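Local atomic coordinates of peptidase S15/CocE/NonD (Thaumarchaeota archaeon SCGC AB-539-E09, PDB entry 4PF1), a protein that acts as a serine aminopeptidase with an alpha/beta-hydrolase fold and probably removes residues from the amino ends of peptides. Residues A[403-408]-A[617-622]; A[489-494]-A[552-557]. One frame throughout, in Å; residues are numbered along the deposited sequence.

Contact 1: A[403-408]-A[617-622]; sequences YCDLYV and PTAIEI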
ATOM      1  N   TYR A 403     -27.509 -25.069 -26.446  1.00 49.87           N
ATOM      2  CA  TYR A 403     -27.258 -23.734 -26.997  1.00 48.44           C
ATOM      3  C   TYR A 403     -28.591 -22.948 -27.079  1.00 49.43           C
ATOM      4  O   TYR A 403     -29.496 -23.351 -27.813  1.00 49.79           O
ATOM      5  CB  TYR A 403     -26.563 -23.896 -28.372  1.00 49.99           C
ATOM      6  CG  TYR A 403     -26.692 -22.742 -29.339  1.00 52.23           C
ATOM      7  CD1 TYR A 403     -25.951 -21.576 -29.165  1.00 53.71           C
ATOM      8  CD2 TYR A 403     -27.434 -22.870 -30.511  1.00 53.68           C
ATOM      9  CE1 TYR A 403     -26.017 -20.533 -30.087  1.00 54.74           C
ATOM     10  CE2 TYR A 403     -27.503 -21.836 -31.443  1.00 54.57           C
ATOM     11  CZ  TYR A 403     -26.797 -20.666 -31.225  1.00 61.56           C
ATOM     12  OH  TYR A 403     -26.866 -19.647 -32.142  1.00 62.33           O
ATOM     13  N   CYS A 404     -28.727 -21.866 -26.271  1.00 42.92           N
ATOM     14  CA  CYS A 404     -29.977 -21.097 -26.183  1.00 41.84           C
ATOM     15  C   CYS A 404     -29.770 -19.568 -26.330  1.00 39.92           C
ATOM     16  O   CYS A 404     -28.637 -19.093 -26.432  1.00 38.69           O
ATOM     17  CB  CYS A 404     -30.714 -21.431 -24.888  1.00 42.94           C
ATOM     18  SG  CYS A 404     -29.924 -20.778 -23.396  1.00 46.56           S
ATOM     19  N   ASP A 405     -30.890 -18.809 -26.329  1.00 32.83           N
ATOM     20  CA  ASP A 405     -30.902 -17.358 -26.494  1.00 30.66           C
ATOM     21  C   ASP A 405     -31.239 -16.621 -25.202  1.00 29.71           C
ATOM     22  O   ASP A 405     -32.196 -16.969 -24.509  1.00 29.04           O
ATOM     23  CB  ASP A 405     -31.905 -16.950 -27.590  1.00 33.13           C
ATOM     24  CG  ASP A 405     -31.413 -17.108 -29.019  1.00 44.42           C
ATOM     25  OD1 ASP A 405     -30.335 -17.713 -29.215  1.00 44.53           O
ATOM     26  OD2 ASP A 405     -32.109 -16.633 -29.940  1.00 52.01           O
ATOM     27  N   LEU A 406     -30.475 -15.560 -24.920  1.00 23.39           N
ATOM     28  CA  LEU A 406     -30.660 -14.673 -23.777  1.00 21.61           C
ATOM     29  C   LEU A 406     -31.174 -13.325 -24.299  1.00 21.46           C
ATOM     30  O   LEU A 406     -30.384 -12.473 -24.709  1.00 19.61           O
ATOM     31  CB  LEU A 406     -29.321 -14.525 -23.022  1.00 21.35           C
ATOM     32  CG  LEU A 406     -29.371 -14.097 -21.554  1.00 26.39           C
ATOM     33  CD1 LEU A 406     -30.405 -14.914 -20.748  1.00 26.98           C
ATOM     34  CD2 LEU A 406     -28.002 -14.233 -20.916  1.00 28.22           C
ATOM     35  N   TYR A 407     -32.511 -13.168 -24.343  1.00 16.78           N
ATOM     36  CA  TYR A 407     -33.194 -11.998 -24.918  1.00 15.61           C
ATOM     37  C   TYR A 407     -33.153 -10.753 -24.042  1.00 18.51           C
ATOM     38  O   TYR A 407     -33.378 -10.839 -22.835  1.00 18.28           O
ATOM     39  CB  TYR A 407     -34.668 -12.333 -25.217  1.00 16.75           C
ATOM     40  CG  TYR A 407     -34.854 -13.430 -26.238  1.00 18.62           C
ATOM     41  CD1 TYR A 407     -34.787 -13.159 -27.601  1.00 20.50           C
ATOM     42  CD2 TYR A 407     -35.134 -14.735 -25.845  1.00 19.27           C
ATOM     43  CE1 TYR A 407     -34.964 -14.164 -28.547  1.00 21.32           C
ATOM     44  CE2 TYR A 407     -35.310 -15.750 -26.783  1.00 20.39           C
ATOM     45  CZ  TYR A 407     -35.230 -15.458 -28.135  1.00 27.28           C
ATOM     46  OH  TYR A 407     -35.408 -16.450 -29.070  1.00 27.32           O
ATOM     47  N   VAL A 408     -32.952  -9.571 -24.673  1.00 14.95           N
ATOM     48  CA  VAL A 408     -33.053  -8.275 -23.986  1.00 14.25           C
ATOM     49  C   VAL A 408     -34.560  -7.962 -23.868  1.00 17.98           C
ATOM     50  O   VAL A 408     -35.310  -8.246 -24.802  1.00 17.88           O
ATOM     51  CB  VAL A 408     -32.238  -7.121 -24.657  1.00 17.45           C
ATOM     52  CG1 VAL A 408     -30.746  -7.454 -24.718  1.00 16.89           C
ATOM     53  CG2 VAL A 408     -32.777  -6.762 -26.043  1.00 17.15           C
ATOM     54  N   PRO A 617     -35.631  -9.946 -32.709  1.00 17.88           N
ATOM     55  CA  PRO A 617     -35.303 -10.344 -31.331  1.00 17.07           C
ATOM     56  C   PRO A 617     -33.807 -10.257 -31.002  1.00 19.92           C
ATOM     57  O   PRO A 617     -33.051 -11.207 -31.250  1.00 19.71           O
ATOM     58  CB  PRO A 617     -35.833 -11.781 -31.242  1.00 19.10           C
ATOM     59  CG  PRO A 617     -35.796 -12.294 -32.646  1.00 23.93           C
ATOM     60  CD  PRO A 617     -35.733 -11.123 -33.599  1.00 19.81           C
ATOM     61  N   THR A 618     -33.383  -9.118 -30.411  1.00 14.74           N
ATOM     62  CA  THR A 618     -32.002  -8.942 -29.962  1.00 13.23           C
ATOM     63  C   THR A 618     -31.757  -9.888 -28.794  1.00 16.59           C
ATOM     64  O   THR A 618     -32.555  -9.920 -27.851  1.00 15.71           O
ATOM     65  CB  THR A 618     -31.718  -7.478 -29.596  1.00 18.07           C
ATOM     66  OG1 THR A 618     -31.799  -6.679 -30.777  1.00 17.03           O
ATOM     67  CG2 THR A 618     -30.352  -7.290 -28.927  1.00 14.60           C
ATOM     68  N   ALA A 619     -30.686 -10.699 -28.883  1.00 13.45           N
ATOM     69  CA  ALA A 619     -30.345 -11.682 -27.858  1.00 13.30           C
ATOM     70  C   ALA A 619     -28.888 -12.072 -27.914  1.00 17.43           C
ATOM     71  O   ALA A 619     -28.236 -11.903 -28.947  1.00 16.80           O
ATOM     72  CB  ALA A 619     -31.202 -12.932 -28.036  1.00 14.40           C
ATOM     73  N   ILE A 620     -28.391 -12.649 -26.814  1.00 14.36           N
ATOM     74  CA  ILE A 620     -27.058 -13.234 -26.752  1.00 14.08           C
ATOM     75  C   ILE A 620     -27.232 -14.732 -26.936  1.00 19.14           C
ATOM     76  O   ILE A 620     -28.000 -15.358 -26.199  1.00 18.31           O
ATOM     77  CB  ILE A 620     -26.306 -12.891 -25.431  1.00 16.72           C
ATOM     78  CG1 ILE A 620     -26.229 -11.360 -25.170  1.00 16.70           C
ATOM     79  CG2 ILE A 620     -24.916 -13.562 -25.382  1.00 17.35           C
ATOM     80  CD1 ILE A 620     -25.553 -10.509 -26.251  1.00 22.77           C
ATOM     81  N   GLU A 621     -26.578 -15.294 -27.952  1.00 17.26           N
ATOM     82  CA  GLU A 621     -26.631 -16.727 -28.219  1.00 18.26           C
ATOM     83  C   GLU A 621     -25.522 -17.386 -27.419  1.00 24.22           C
ATOM     84  O   GLU A 621     -24.347 -17.230 -27.755  1.00 23.49           O
ATOM     85  CB  GLU A 621     -26.499 -17.012 -29.724  1.00 19.87           C
ATOM     86  CG  GLU A 621     -27.578 -16.356 -30.576  1.00 28.03           C
ATOM     87  CD  GLU A 621     -27.394 -16.470 -32.080  1.00 45.13           C
ATOM     88  OE1 GLU A 621     -26.382 -17.061 -32.523  1.00 27.41           O
ATOM     89  OE2 GLU A 621     -28.274 -15.973 -32.818  1.00 42.82           O
ATOM     90  N   ILE A 622     -25.885 -18.023 -26.293  1.00 22.68           N
ATOM     91  CA  ILE A 622     -24.922 -18.654 -25.385  1.00 23.14           C
ATOM     92  C   ILE A 622     -25.138 -20.165 -25.301  1.00 28.77           C
ATOM     93  O   ILE A 622     -26.261 -20.652 -25.457  1.00 28.59           O
ATOM     94  CB  ILE A 622     -24.937 -18.015 -23.970  1.00 26.07           C
ATOM     95  CG1 ILE A 622     -26.327 -17.471 -23.588  1.00 26.89           C
ATOM     96  CG2 ILE A 622     -23.869 -16.943 -23.841  1.00 26.66           C
ATOM     97  CD1 ILE A 622     -27.093 -18.351 -22.694  1.00 33.26           C
TER
HETATM   98  O   HOH W   1     -35.374  -9.526 -27.794  1.00 11.68           O
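Thr618 O takes two donors. Val408 N reaches it at 3.2 Å, and water 1 donates to Thr618 O at 2.8 Å. The same water also donates to Val408 O, so it ties the two carbonyls together where the ladder ends. Close to that carbonyl, CG2 of Val408 packs against CB and CG2 of Thr618. The Thr618 hydroxyl turns to Trp611 O and Phe493 N instead.

At the other end Tyr403 OH donates to Glu621 OE1 at 2.7 Å. The hydroxyl lies 69° out of the carboxylate plane, while OE1 sits in the plane of the ring, at its edge. Tyr403 CG is anti to the backbone N (chi1 157°), and the ring beyond it crosses Glu621, with CE1 3.6 Å from Glu621 CB. Glu621 runs beside Asp405, and their carboxylates are within 5° of parallel. Asp405 OD1 and Glu621 OE2 are 4.5 Å apart, and the like charges are probably offset by Arg491 NH1, which forms a salt bridge with each acid.

Strands 401-408 and 606-625 are antiparallel neighbours in a sheet of the C-terminal non-catalytic domain, a beta-sandwich as in other S15 enzymes. Cys404 with Ile622 and Leu406 with Ile620 are hydrogen-bonded pairs. Their side chains share one face, where Leu406 and Ile620 also touch strand 571-577 of the other sheet. Cys404 SG meets Ile622 CD1 at 3.8 Å.

Asp405 with Glu621 and Tyr407 with Ala619 are non-hydrogen-bonded pairs on the reverse face. There the Tyr407 ring lies alongside Pro617, whose CB approaches the ring edge at 3.7 Å from CE1. Ala619 CB comes within 3.6 Å of Tyr407 CD1.

Contact 2: A[489-494]-A[552-557]; sequences VARLFA and VLEYRI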
ATOM      1  N   VAL A 489     -22.535 -15.285 -29.012  1.00 15.70           N
ATOM      2  CA  VAL A 489     -22.731 -14.506 -30.235  1.00 15.88           C
ATOM      3  C   VAL A 489     -23.887 -13.530 -30.018  1.00 20.69           C
ATOM      4  O   VAL A 489     -24.986 -13.940 -29.639  1.00 20.02           O
ATOM      5  CB  VAL A 489     -22.941 -15.397 -31.496  1.00 20.10           C
ATOM      6  CG1 VAL A 489     -23.273 -14.550 -32.726  1.00 19.94           C
ATOM      7  CG2 VAL A 489     -21.713 -16.271 -31.766  1.00 19.92           C
ATOM      8  N   ALA A 490     -23.620 -12.233 -30.216  1.00 17.93           N
ATOM      9  CA  ALA A 490     -24.639 -11.211 -30.066  1.00 17.79           C
ATOM     10  C   ALA A 490     -25.413 -11.053 -31.364  1.00 21.98           C
ATOM     11  O   ALA A 490     -24.828 -10.728 -32.406  1.00 21.75           O
ATOM     12  CB  ALA A 490     -24.007  -9.886 -29.660  1.00 18.17           C
ATOM     13  N   ARG A 491     -26.720 -11.352 -31.319  1.00 18.11           N
ATOM     14  CA  ARG A 491     -27.607 -11.159 -32.457  1.00 18.28           C
ATOM     15  C   ARG A 491     -28.316  -9.850 -32.203  1.00 21.15           C
ATOM     16  O   ARG A 491     -29.302  -9.810 -31.468  1.00 20.27           O
ATOM     17  CB  ARG A 491     -28.576 -12.341 -32.621  1.00 19.36           C
ATOM     18  CG  ARG A 491     -29.319 -12.330 -33.954  1.00 28.53           C
ATOM     19  CD  ARG A 491     -30.216 -13.540 -34.115  1.00 35.73           C
ATOM     20  NE  ARG A 491     -31.419 -13.449 -33.284  1.00 43.61           N
ATOM     21  CZ  ARG A 491     -31.668 -14.233 -32.238  1.00 54.35           C
ATOM     22  NH1 ARG A 491     -30.809 -15.185 -31.893  1.00 41.20           N
ATOM     23  NH2 ARG A 491     -32.779 -14.073 -31.532  1.00 35.86           N
ATOM     24  N   LEU A 492     -27.714  -8.757 -32.676  1.00 17.59           N
ATOM     25  CA  LEU A 492     -28.191  -7.415 -32.397  1.00 16.96           C
ATOM     26  C   LEU A 492     -29.001  -6.833 -33.546  1.00 19.94           C
ATOM     27  O   LEU A 492     -28.510  -6.736 -34.669  1.00 19.22           O
ATOM     28  CB  LEU A 492     -26.993  -6.500 -32.069  1.00 16.76           C
ATOM     29  CG  LEU A 492     -27.312  -5.029 -31.781  1.00 21.77           C
ATOM     30  CD1 LEU A 492     -27.821  -4.845 -30.352  1.00 22.13           C
ATOM     31  CD2 LEU A 492     -26.099  -4.155 -32.032  1.00 23.25           C
ATOM     32  N   PHE A 493     -30.242  -6.428 -33.245  1.00 15.83           N
ATOM     33  CA  PHE A 493     -31.116  -5.733 -34.180  1.00 15.61           C
ATOM     34  C   PHE A 493     -31.158  -4.286 -33.735  1.00 18.80           C
ATOM     35  O   PHE A 493     -31.718  -3.980 -32.677  1.00 18.04           O
ATOM     36  CB  PHE A 493     -32.519  -6.366 -34.215  1.00 17.56           C
ATOM     37  CG  PHE A 493     -32.576  -7.736 -34.848  1.00 18.95           C
ATOM     38  CD1 PHE A 493     -32.782  -7.881 -36.215  1.00 22.27           C
ATOM     39  CD2 PHE A 493     -32.446  -8.884 -34.076  1.00 20.50           C
ATOM     40  CE1 PHE A 493     -32.861  -9.150 -36.796  1.00 23.32           C
ATOM     41  CE2 PHE A 493     -32.490 -10.150 -34.662  1.00 23.55           C
ATOM     42  CZ  PHE A 493     -32.708 -10.275 -36.017  1.00 22.22           C
ATOM     43  N   ALA A 494     -30.461  -3.410 -34.464  1.00 15.33           N
ATOM     44  CA  ALA A 494     -30.347  -2.020 -34.054  1.00 14.75           C
ATOM     45  C   ALA A 494     -30.519  -1.032 -35.205  1.00 18.96           C
ATOM     46  O   ALA A 494     -30.172  -1.329 -36.350  1.00 18.57           O
ATOM     47  CB  ALA A 494     -29.005  -1.792 -33.378  1.00 14.69           C
ATOM     48  N   VAL A 552     -33.938  -0.628 -39.026  1.00 18.93           N
ATOM     49  CA  VAL A 552     -33.552  -1.676 -38.069  1.00 18.24           C
ATOM     50  C   VAL A 552     -32.712  -2.713 -38.814  1.00 22.19           C
ATOM     51  O   VAL A 552     -33.232  -3.414 -39.690  1.00 22.17           O
ATOM     52  CB  VAL A 552     -34.766  -2.327 -37.343  1.00 22.02           C
ATOM     53  CG1 VAL A 552     -34.303  -3.212 -36.185  1.00 21.20           C
ATOM     54  CG2 VAL A 552     -35.752  -1.272 -36.852  1.00 21.80           C
ATOM     55  N   LEU A 553     -31.406  -2.768 -38.506  1.00 18.39           N
ATOM     56  CA  LEU A 553     -30.476  -3.680 -39.179  1.00 18.28           C
ATOM     57  C   LEU A 553     -29.941  -4.754 -38.231  1.00 21.29           C
ATOM     58  O   LEU A 553     -29.744  -4.499 -37.038  1.00 19.69           O
ATOM     59  CB  LEU A 553     -29.305  -2.902 -39.810  1.00 18.15           C
ATOM     60  CG  LEU A 553     -29.682  -1.830 -40.839  1.00 23.30           C
ATOM     61  CD1 LEU A 553     -28.540  -0.864 -41.058  1.00 23.52           C
ATOM     62  CD2 LEU A 553     -30.120  -2.451 -42.157  1.00 26.12           C
ATOM     63  N   GLU A 554     -29.687  -5.954 -38.780  1.00 18.06           N
ATOM     64  CA  GLU A 554     -29.181  -7.101 -38.031  1.00 17.28           C
ATOM     65  C   GLU A 554     -27.654  -7.145 -38.061  1.00 20.33           C
ATOM     66  O   GLU A 554     -27.050  -7.018 -39.127  1.00 20.47           O
ATOM     67  CB  GLU A 554     -29.766  -8.409 -38.598  1.00 19.00           C
ATOM     68  CG  GLU A 554     -29.464  -9.640 -37.752  1.00 26.56           C
ATOM     69  CD  GLU A 554     -30.016 -10.957 -38.269  1.00 38.03           C
ATOM     70  OE1 GLU A 554     -30.841 -10.942 -39.212  1.00 31.21           O
ATOM     71  OE2 GLU A 554     -29.629 -12.009 -37.713  1.00 29.21           O
ATOM     72  N   TYR A 555     -27.046  -7.364 -36.886  1.00 15.51           N
ATOM     73  CA  TYR A 555     -25.602  -7.486 -36.690  1.00 14.78           C
ATOM     74  C   TYR A 555     -25.275  -8.813 -36.024  1.00 19.73           C
ATOM     75  O   TYR A 555     -25.981  -9.232 -35.105  1.00 19.65           O
ATOM     76  CB  TYR A 555     -25.066  -6.334 -35.810  1.00 14.49           C
ATOM     77  CG  TYR A 555     -25.284  -4.957 -36.388  1.00 14.97           C
ATOM     78  CD1 TYR A 555     -26.484  -4.276 -36.187  1.00 17.05           C
ATOM     79  CD2 TYR A 555     -24.281  -4.314 -37.106  1.00 14.93           C
ATOM     80  CE1 TYR A 555     -26.692  -3.007 -36.723  1.00 17.19           C
ATOM     81  CE2 TYR A 555     -24.470  -3.036 -37.627  1.00 15.69           C
ATOM     82  CZ  TYR A 555     -25.684  -2.393 -37.446  1.00 20.97           C
ATOM     83  OH  TYR A 555     -25.877  -1.139 -37.957  1.00 20.75           O
ATOM     84  N   ARG A 556     -24.211  -9.473 -36.481  1.00 17.60           N
ATOM     85  CA  ARG A 556     -23.724 -10.703 -35.870  1.00 17.96           C
ATOM     86  C   ARG A 556     -22.395 -10.377 -35.220  1.00 21.44           C
ATOM     87  O   ARG A 556     -21.437 -10.047 -35.923  1.00 21.23           O
ATOM     88  CB  ARG A 556     -23.597 -11.838 -36.902  1.00 19.88           C
ATOM     89  CG  ARG A 556     -23.696 -13.229 -36.278  1.00 31.57           C
ATOM     90  CD  ARG A 556     -23.308 -14.324 -37.254  1.00 41.73           C
ATOM     91  NE  ARG A 556     -21.954 -14.819 -37.004  1.00 47.06           N
ATOM     92  CZ  ARG A 556     -21.678 -15.956 -36.371  1.00 57.73           C
ATOM     93  NH1 ARG A 556     -22.659 -16.739 -35.939  1.00 45.84           N
ATOM     94  NH2 ARG A 556     -20.419 -16.325 -36.177  1.00 40.75           N
ATOM     95  N   ILE A 557     -22.361 -10.339 -33.878  1.00 17.58           N
ATOM     96  CA  ILE A 557     -21.150  -9.962 -33.152  1.00 16.48           C
ATOM     97  C   ILE A 557     -20.668 -11.132 -32.272  1.00 19.68           C
ATOM     98  O   ILE A 557     -21.136 -11.289 -31.137  1.00 18.80           O
ATOM     99  CB  ILE A 557     -21.332  -8.640 -32.330  1.00 19.27           C
ATOM    100  CG1 ILE A 557     -21.998  -7.525 -33.171  1.00 20.43           C
ATOM    101  CG2 ILE A 557     -19.991  -8.159 -31.754  1.00 19.27           C
ATOM    102  CD1 ILE A 557     -22.711  -6.434 -32.345  1.00 29.16           C
TER
HETATM  103  O   HOH W   2     -28.130   0.239 -37.592  1.00 13.49           O
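Glu554 lies alongside Phe493 and points the same way, so that its CB, CG and carboxylate all meet the ring. CB begins the contact, 3.7 Å from Phe493 CE1. CG is anti to the backbone N (chi1 -171°), and the chain is extended beyond it. This CG sits over the ring face, 4.0 Å from the centroid of the Phe493 ring and 29° off its normal, a CH-pi contact. CD follows at 3.6 Å from Phe493 CZ. The carboxylate plane is turned 32° from the ring. OE1 stays near Phe493 CE1, while OE2 comes within 3.8 Å of Arg491 CG. The guanidinium of Arg491 does not meet this acid; it goes to Glu621 and Asp405. An alanine at Phe493 would probably leave the Glu554 chain without its aromatic support and free to turn.

The two strands, 489-496 and 553-558, form an antiparallel pair in a sheet of the C-terminal beta-sandwich. Ala490 with Ile557, Leu492 with Tyr555 and Ala494 with Leu553 are the hydrogen-bonded pairs. Their side chains share the face opposite Phe493 and Glu554. Ala490 and Ile557 touch Val505, and Leu492 and Ala494 touch Trp503, both of strand 502-510 in the other sheet. Tyr555 N donates to Leu492 O at 2.7 Å.

The Tyr555 ring has Leu492 O and Ala494 O at its edge, in its plane. Water 2, also in that plane, is 2.7 Å from Tyr555 OH and donates to Ala494 O, joining the phenol tip to the opposite strand. On the same face Leu492 CD2 meets Ile557 CD1 at 4.1 Å. At the far end Val489 CG1 lies over one face of the Arg556 guanidinium, toward its rim, and 3.8 Å from Arg556 CG.

Contacts 1 and 2 are neighbouring ladders of one sheet, with centres about 11 Å apart. Strand 606-625 of contact 1 pairs directly with strand 489-496 of contact 2, so the strands run 401-408, 606-625, 489-496, 553-558. Glu621 N probably bonds to Val489 O at 2.7 Å. The Arg491 salt bridge to Asp405 (NH1 to OD2, 2.8 Å) spans strand 606-625 and joins the two contacts. Arg491 NH2 makes a weak bond to Pro617 O. Pro617 CD packs 3.5 Å from Phe493 CE2. Both contacts lie in an antiparallel sheet separate from the ten-stranded mixed sheet of the alpha/beta-hydrolase fold, whose part of the chain probably carries the Ser-His-Asp triad.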